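Local coordinates for coat protein (Sulfolobus turreted icosahedral virus, PDB 2BBD) that forms the protein shell of an archaeal icosahedral virus as its major capsid protein, with a double jelly-roll architecture, at residues A[39-44]-A[110-115]; A[54-59]-A[96-101]. One frame throughout, in Å; residues are numbered along the deposited sequence.

Contact 1: residues A[39-44]-A[110-115]; sequences GSISNS and VNLNVM
Val110 O is approached from 39-44 by three groups of two successive residues. The backbone N of Ile41 donates a hydrogen bond to it at 3.0 Å, and Ser40 brings up CA, in a CA-H...O contact at 3.3 Å, and CB. This is the antiparallel pairing of strands 29-43 and 108-123, inner neighbours in a sheet of the first jelly roll. The register follows from two hydrogen-bonded pairs, Ile41 with Val110 and Gly39 with Leu112, flanking the non-hydrogen-bonded pair Ser40-Asn111. The pairs differ in geometry: both bonds of Ile41 with Val110 lie in the carbonyl plane, whereas Leu112 N reaches Gly39 O at 2.9 Å from above that plane, 49° out of it. The deviation falls where the chain turns a corner at Gly39, and the short strand segments depart from strict antiparallelism, at 146°. The side chains of Ser40 and Asn111 diverge, although Ser40 CB still touches Val110 O, and Ser42 OG bonds Asn147 on strand 145-158, which flanks 29-43 on its other edge. Ile41, Val110 and Leu112 lie together on one face of the sheet, where Ile41 also meets Phe56. Leu112 CB lies 3.6 Å from Gly39 O. Ile41 CB touches Val110 CG2 at 4.0 Å, while the outer ends of Ile41 and Leu112 meet obliquely, CD1 to CD1, at 4.1 Å.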
ATOM      1  N   GLY A  39       2.334 -20.198   7.472  1.00 23.82           N
ATOM      2  CA  GLY A  39       3.232 -21.191   8.032  1.00 25.53           C
ATOM      3  C   GLY A  39       3.268 -21.088   9.544  1.00 25.67           C
ATOM      4  O   GLY A  39       2.225 -21.020  10.193  1.00 26.62           O
ATOM      5  N   SER A  40       4.469 -21.060  10.110  1.00 24.00           N
ATOM      6  CA  SER A  40       4.606 -20.962  11.552  1.00 26.23           C
ATOM      7  C   SER A  40       5.865 -20.224  11.948  1.00 24.52           C
ATOM      8  O   SER A  40       6.750 -19.988  11.124  1.00 25.06           O
ATOM      9  CB  SER A  40       4.643 -22.353  12.183  1.00 26.03           C
ATOM     10  OG  SER A  40       5.875 -22.989  11.895  1.00 28.90           O
ATOM     11  N   ILE A  41       5.911 -19.852  13.222  1.00 23.46           N
ATOM     12  CA  ILE A  41       7.056 -19.176  13.812  1.00 22.26           C
ATOM     13  C   ILE A  41       7.443 -20.070  14.984  1.00 21.96           C
ATOM     14  O   ILE A  41       6.605 -20.397  15.821  1.00 22.78           O
ATOM     15  CB  ILE A  41       6.692 -17.751  14.307  1.00 20.53           C
ATOM     16  CG1 ILE A  41       6.341 -16.868  13.098  1.00 20.62           C
ATOM     17  CG2 ILE A  41       7.873 -17.146  15.089  1.00 21.45           C
ATOM     18  CD1 ILE A  41       5.871 -15.465  13.449  1.00 19.30           C
ATOM     19  N   SER A  42       8.706 -20.475  15.031  1.00 23.09           N
ATOM     20  CA  SER A  42       9.179 -21.367  16.083  1.00 24.57           C
ATOM     21  C   SER A  42      10.230 -20.790  17.002  1.00 23.87           C
ATOM     22  O   SER A  42      11.014 -19.929  16.609  1.00 23.37           O
ATOM     23  CB  SER A  42       9.727 -22.659  15.467  1.00 25.84           C
ATOM     24  OG  SER A  42       8.680 -23.473  14.986  1.00 30.15           O
ATOM     25  N   ASN A  43      10.236 -21.292  18.234  1.00 24.60           N
ATOM     26  CA  ASN A  43      11.186 -20.875  19.254  1.00 26.90           C
ATOM     27  C   ASN A  43      11.882 -22.124  19.789  1.00 29.39           C
ATOM     28  O   ASN A  43      11.250 -22.972  20.421  1.00 31.73           O
ATOM     29  CB  ASN A  43      10.459 -20.159  20.395  1.00 24.78           C
ATOM     30  CG  ASN A  43      11.392 -19.757  21.538  1.00 26.38           C
ATOM     31  OD1 ASN A  43      12.612 -19.906  21.449  1.00 23.95           O
ATOM     32  ND2 ASN A  43      10.812 -19.236  22.615  1.00 23.43           N
ATOM     33  N   SER A  44      13.176 -22.250  19.519  1.00 30.86           N
ATOM     34  CA  SER A  44      13.922 -23.408  20.001  1.00 33.89           C
ATOM     35  C   SER A  44      14.775 -23.035  21.209  1.00 34.17           C
ATOM     36  O   SER A  44      15.555 -23.846  21.701  1.00 35.68           O
ATOM     37  CB  SER A  44      14.798 -23.980  18.882  1.00 34.44           C
ATOM     38  OG  SER A  44      15.752 -23.035  18.447  1.00 37.72           O
ATOM     39  N   VAL A 110       3.961 -20.831  16.946  1.00 23.18           N
ATOM     40  CA  VAL A 110       2.642 -20.244  16.752  1.00 23.08           C
ATOM     41  C   VAL A 110       2.325 -20.191  15.256  1.00 22.83           C
ATOM     42  O   VAL A 110       3.233 -20.238  14.409  1.00 20.35           O
ATOM     43  CB  VAL A 110       2.532 -18.808  17.384  1.00 21.82           C
ATOM     44  CG1 VAL A 110       2.630 -18.902  18.913  1.00 20.87           C
ATOM     45  CG2 VAL A 110       3.610 -17.889  16.839  1.00 17.99           C
ATOM     46  N   ASN A 111       1.037 -20.111  14.931  1.00 22.74           N
ATOM     47  CA  ASN A 111       0.613 -20.078  13.534  1.00 22.26           C
ATOM     48  C   ASN A 111       0.862 -18.716  12.896  1.00 21.57           C
ATOM     49  O   ASN A 111       0.654 -17.681  13.519  1.00 21.62           O
ATOM     50  CB  ASN A 111      -0.878 -20.421  13.413  1.00 22.74           C
ATOM     51  CG  ASN A 111      -1.237 -21.715  14.109  1.00 25.42           C
ATOM     52  OD1 ASN A 111      -0.559 -22.728  13.939  1.00 27.36           O
ATOM     53  ND2 ASN A 111      -2.321 -21.695  14.891  1.00 26.94           N
ATOM     54  N   LEU A 112       1.303 -18.735  11.643  1.00 21.33           N
ATOM     55  CA  LEU A 112       1.562 -17.515  10.895  1.00 20.94           C
ATOM     56  C   LEU A 112       0.620 -17.450   9.685  1.00 22.24           C
ATOM     57  O   LEU A 112       0.520 -18.413   8.911  1.00 21.11           O
ATOM     58  CB  LEU A 112       3.021 -17.493  10.427  1.00 22.15           C
ATOM     59  CG  LEU A 112       3.487 -16.409   9.450  1.00 24.85           C
ATOM     60  CD1 LEU A 112       3.470 -15.017  10.105  1.00 25.43           C
ATOM     61  CD2 LEU A 112       4.887 -16.764   9.004  1.00 21.60           C
ATOM     62  N   ASN A 113      -0.073 -16.321   9.538  1.00 21.24           N
ATOM     63  CA  ASN A 113      -0.999 -16.111   8.426  1.00 21.67           C
ATOM     64  C   ASN A 113      -1.209 -14.613   8.225  1.00 21.49           C
ATOM     65  O   ASN A 113      -1.987 -13.973   8.938  1.00 21.49           O
ATOM     66  CB  ASN A 113      -2.340 -16.810   8.691  1.00 21.79           C
ATOM     67  CG  ASN A 113      -3.371 -16.552   7.587  1.00 25.95           C
ATOM     68  OD1 ASN A 113      -3.035 -16.078   6.505  1.00 26.06           O
ATOM     69  ND2 ASN A 113      -4.628 -16.872   7.862  1.00 28.87           N
ATOM     70  N   VAL A 114      -0.479 -14.073   7.253  1.00 21.72           N
ATOM     71  CA  VAL A 114      -0.514 -12.662   6.906  1.00 20.63           C
ATOM     72  C   VAL A 114      -0.972 -12.493   5.456  1.00 20.76           C
ATOM     73  O   VAL A 114      -0.517 -13.207   4.555  1.00 19.72           O
ATOM     74  CB  VAL A 114       0.888 -12.035   7.059  1.00 21.21           C
ATOM     75  CG1 VAL A 114       0.809 -10.511   6.918  1.00 18.51           C
ATOM     76  CG2 VAL A 114       1.493 -12.434   8.411  1.00 17.92           C
HETATM   77  N   MSE A 115      -1.862 -11.536   5.229  1.00 22.93           N
HETATM   78  CA  MSE A 115      -2.376 -11.301   3.890  1.00 22.72           C
HETATM   79  C   MSE A 115      -2.205  -9.869   3.391  1.00 23.66           C
HETATM   80  O   MSE A 115      -2.253  -8.908   4.173  1.00 22.84           O
HETATM   81  CB  MSE A 115      -3.859 -11.669   3.834  1.00 25.37           C
HETATM   82  CG  MSE A 115      -4.429 -11.651   2.427  1.00 33.66           C
HETATM   83 SE   MSE A 115      -6.330 -11.970   2.388  1.00 51.96          SE
HETATM   84  CE  MSE A 115      -6.332 -13.902   2.470  1.00 42.14           C
TER

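Contact 2: residues A[54-59]-A[96-101]; sequences APFPYN and AYPAPG
Pro57 and Pro98 both follow cis peptide bonds, and they meet in a contact that buries 335 Å² without a single hydrogen bond between its segments. A third cis bond precedes Pro55. The setting is the edge of a jelly-roll sheet: Ala96 and Tyr97 form a classic beta bulge facing Asn113 on strand 108-123, after which 98-101 runs on as a loop against loop 54-59. Phe56 carries much of the packing. Its CG stands anti to the backbone N (chi1 165°). With the ring turned about CB-CG to chi2 -84°, its edge meets Pro98, whose CG lies in the ring plane, 3.7 Å from Phe56 CZ; the two side chains cross at about a right angle. One ring face is covered by Pro57 of the same loop, with CB over the ring centre, 3.6 Å above the plane. The same proline reaches across the contact, with Pro57 CD 3.6 Å from Pro98 O and Pro57 CG near Ala96 O. The Pro98 carbonyl oxygen comes still closer to Phe56 CE1, at 3.3 Å. Next to the bulge, Ala96 CB rests against the phenol end of Tyr58, 3.7 Å from Tyr58 OH, while the hydroxyl itself is hydrogen-bonded to Asn94 OD1. Behind the prolines, Val110 and Leu112 touch Pro98 and Val114 touches Pro57, so the loops lie on the sheet face that carries those residues. At the exposed end, Pro100 lies close to a bound 2-methyl-2,4-pentanediol, probably from the crystallisation liquor. Its ring packs against the other loop, with Pro100 CB 3.6 Å from Ala54 N.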
ATOM      1  N   ALA A  54       3.777  -3.899  16.674  1.00 23.60           N
ATOM      2  CA  ALA A  54       3.494  -3.487  15.311  1.00 21.88           C
ATOM      3  C   ALA A  54       4.746  -2.734  14.842  1.00 22.02           C
ATOM      4  O   ALA A  54       5.451  -2.130  15.652  1.00 24.54           O
ATOM      5  CB  ALA A  54       2.284  -2.567  15.304  1.00 21.97           C
ATOM      6  N   PRO A  55       5.015  -2.711  13.531  1.00 21.25           N
ATOM      7  CA  PRO A  55       4.276  -3.303  12.416  1.00 20.89           C
ATOM      8  C   PRO A  55       4.393  -4.817  12.184  1.00 20.90           C
ATOM      9  O   PRO A  55       4.023  -5.303  11.114  1.00 21.44           O
ATOM     10  CB  PRO A  55       4.765  -2.483  11.222  1.00 19.66           C
ATOM     11  CG  PRO A  55       6.200  -2.301  11.547  1.00 18.06           C
ATOM     12  CD  PRO A  55       6.181  -1.957  13.035  1.00 19.27           C
ATOM     13  N   PHE A  56       4.915  -5.564  13.153  1.00 21.08           N
ATOM     14  CA  PHE A  56       4.958  -7.013  12.990  1.00 19.65           C
ATOM     15  C   PHE A  56       3.485  -7.423  13.042  1.00 21.29           C
ATOM     16  O   PHE A  56       2.694  -6.823  13.773  1.00 23.11           O
ATOM     17  CB  PHE A  56       5.738  -7.673  14.138  1.00 21.73           C
ATOM     18  CG  PHE A  56       5.520  -9.168  14.246  1.00 23.28           C
ATOM     19  CD1 PHE A  56       4.414  -9.677  14.925  1.00 21.16           C
ATOM     20  CD2 PHE A  56       6.393 -10.065  13.634  1.00 21.53           C
ATOM     21  CE1 PHE A  56       4.177 -11.057  14.992  1.00 18.97           C
ATOM     22  CE2 PHE A  56       6.162 -11.444  13.694  1.00 20.59           C
ATOM     23  CZ  PHE A  56       5.050 -11.941  14.374  1.00 17.74           C
ATOM     24  N   PRO A  57       3.088  -8.459  12.287  1.00 21.32           N
ATOM     25  CA  PRO A  57       3.855  -9.314  11.377  1.00 20.15           C
ATOM     26  C   PRO A  57       4.010  -8.815   9.926  1.00 20.78           C
ATOM     27  O   PRO A  57       4.679  -9.463   9.114  1.00 22.24           O
ATOM     28  CB  PRO A  57       3.096 -10.636  11.458  1.00 19.52           C
ATOM     29  CG  PRO A  57       1.669 -10.172  11.513  1.00 18.94           C
ATOM     30  CD  PRO A  57       1.713  -8.969  12.459  1.00 19.01           C
ATOM     31  N   TYR A  58       3.412  -7.670   9.599  1.00 20.99           N
ATOM     32  CA  TYR A  58       3.508  -7.145   8.238  1.00 19.89           C
ATOM     33  C   TYR A  58       4.932  -6.871   7.784  1.00 20.81           C
ATOM     34  O   TYR A  58       5.221  -6.983   6.589  1.00 21.17           O
ATOM     35  CB  TYR A  58       2.686  -5.864   8.077  1.00 18.23           C
ATOM     36  CG  TYR A  58       1.199  -6.086   8.188  1.00 17.55           C
ATOM     37  CD1 TYR A  58       0.543  -6.986   7.347  1.00 17.92           C
ATOM     38  CD2 TYR A  58       0.441  -5.387   9.125  1.00 17.03           C
ATOM     39  CE1 TYR A  58      -0.829  -7.179   7.437  1.00 19.21           C
ATOM     40  CE2 TYR A  58      -0.933  -5.574   9.222  1.00 18.52           C
ATOM     41  CZ  TYR A  58      -1.559  -6.468   8.377  1.00 20.13           C
ATOM     42  OH  TYR A  58      -2.914  -6.642   8.465  1.00 21.34           O
ATOM     43  N   ASN A  59       5.817  -6.503   8.716  1.00 19.84           N
ATOM     44  CA  ASN A  59       7.194  -6.227   8.332  1.00 19.80           C
ATOM     45  C   ASN A  59       8.035  -7.489   8.085  1.00 21.40           C
ATOM     46  O   ASN A  59       9.266  -7.421   7.990  1.00 20.44           O
ATOM     47  CB  ASN A  59       7.884  -5.308   9.349  1.00 19.02           C
ATOM     48  CG  ASN A  59       8.023  -5.931  10.720  1.00 19.96           C
ATOM     49  OD1 ASN A  59       7.600  -7.060  10.963  1.00 24.02           O
ATOM     50  ND2 ASN A  59       8.625  -5.187  11.632  1.00 19.62           N
ATOM     51  N   ALA A  96      -3.795 -11.402  10.015  1.00 20.52           N
ATOM     52  CA  ALA A  96      -2.463 -10.980  10.433  1.00 22.74           C
ATOM     53  C   ALA A  96      -2.021 -11.765  11.663  1.00 20.43           C
ATOM     54  O   ALA A  96      -1.801 -11.202  12.718  1.00 22.09           O
ATOM     55  CB  ALA A  96      -2.453  -9.469  10.739  1.00 20.61           C
ATOM     56  N   TYR A  97      -1.897 -13.075  11.517  1.00 23.37           N
ATOM     57  CA  TYR A  97      -1.479 -13.919  12.624  1.00 20.39           C
ATOM     58  C   TYR A  97       0.017 -14.205  12.507  1.00 20.94           C
ATOM     59  O   TYR A  97       0.536 -14.411  11.400  1.00 22.30           O
ATOM     60  CB  TYR A  97      -2.259 -15.233  12.610  1.00 21.82           C
ATOM     61  CG  TYR A  97      -3.763 -15.066  12.671  1.00 22.46           C
ATOM     62  CD1 TYR A  97      -4.512 -14.834  11.512  1.00 25.10           C
ATOM     63  CD2 TYR A  97      -4.442 -15.149  13.888  1.00 24.94           C
ATOM     64  CE1 TYR A  97      -5.906 -14.692  11.570  1.00 24.53           C
ATOM     65  CE2 TYR A  97      -5.831 -15.008  13.954  1.00 27.18           C
ATOM     66  CZ  TYR A  97      -6.554 -14.781  12.792  1.00 26.08           C
ATOM     67  OH  TYR A  97      -7.917 -14.639  12.864  1.00 29.36           O
ATOM     68  N   PRO A  98       0.736 -14.181  13.642  1.00 20.66           N
ATOM     69  CA  PRO A  98       0.205 -13.900  14.981  1.00 21.25           C
ATOM     70  C   PRO A  98       0.183 -12.396  15.281  1.00 22.22           C
ATOM     71  O   PRO A  98       0.951 -11.629  14.699  1.00 22.15           O
ATOM     72  CB  PRO A  98       1.177 -14.645  15.891  1.00 21.31           C
ATOM     73  CG  PRO A  98       2.478 -14.408  15.203  1.00 19.24           C
ATOM     74  CD  PRO A  98       2.129 -14.659  13.733  1.00 19.42           C
ATOM     75  N   ALA A  99      -0.697 -11.983  16.189  1.00 22.43           N
ATOM     76  CA  ALA A  99      -0.797 -10.582  16.568  1.00 23.61           C
ATOM     77  C   ALA A  99       0.494 -10.157  17.253  1.00 25.55           C
ATOM     78  O   ALA A  99       1.173 -10.965  17.886  1.00 28.08           O
ATOM     79  CB  ALA A  99      -1.984 -10.360  17.526  1.00 23.57           C
ATOM     80  N   PRO A 100       0.848  -8.871  17.134  1.00 26.33           N
ATOM     81  CA  PRO A 100       2.060  -8.333  17.749  1.00 25.18           C
ATOM     82  C   PRO A 100       2.031  -8.645  19.249  1.00 24.57           C
ATOM     83  O   PRO A 100       0.967  -8.678  19.849  1.00 24.55           O
ATOM     84  CB  PRO A 100       1.936  -6.832  17.497  1.00 26.11           C
ATOM     85  CG  PRO A 100       1.039  -6.733  16.311  1.00 25.07           C
ATOM     86  CD  PRO A 100       0.034  -7.798  16.539  1.00 24.46           C
ATOM     87  N   GLY A 101       3.189  -8.881  19.851  1.00 25.26           N
ATOM     88  CA  GLY A 101       3.217  -9.159  21.275  1.00 26.15           C
ATOM     89  C   GLY A 101       2.845 -10.579  21.656  1.00 25.99           C
ATOM     90  O   GLY A 101       2.818 -10.919  22.834  1.00 28.28           O
TER

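From the N terminus the chain meets 39-44, then 54-59, 96-101 and finally 110-115, so the two contacts nest rather than cross. Contact 2 closes the inner loop of 36 residues, which includes strands 61-68 and 72-78 of the mixed sheet and helix 79-89; contact 1 closes the outer one, with 65 residues between its segments. Their centres are 10 Å apart, and strand 108-123 joins them: contact 1 uses one edge of it, and 96-97 lies along the other, with Tyr97 N 2.7 Å from Asn113 O in a probable hydrogen bond. Val114 CG1 and Tyr58 CD1, 3.6 Å apart, bring the 54-59 loop onto the same sheet.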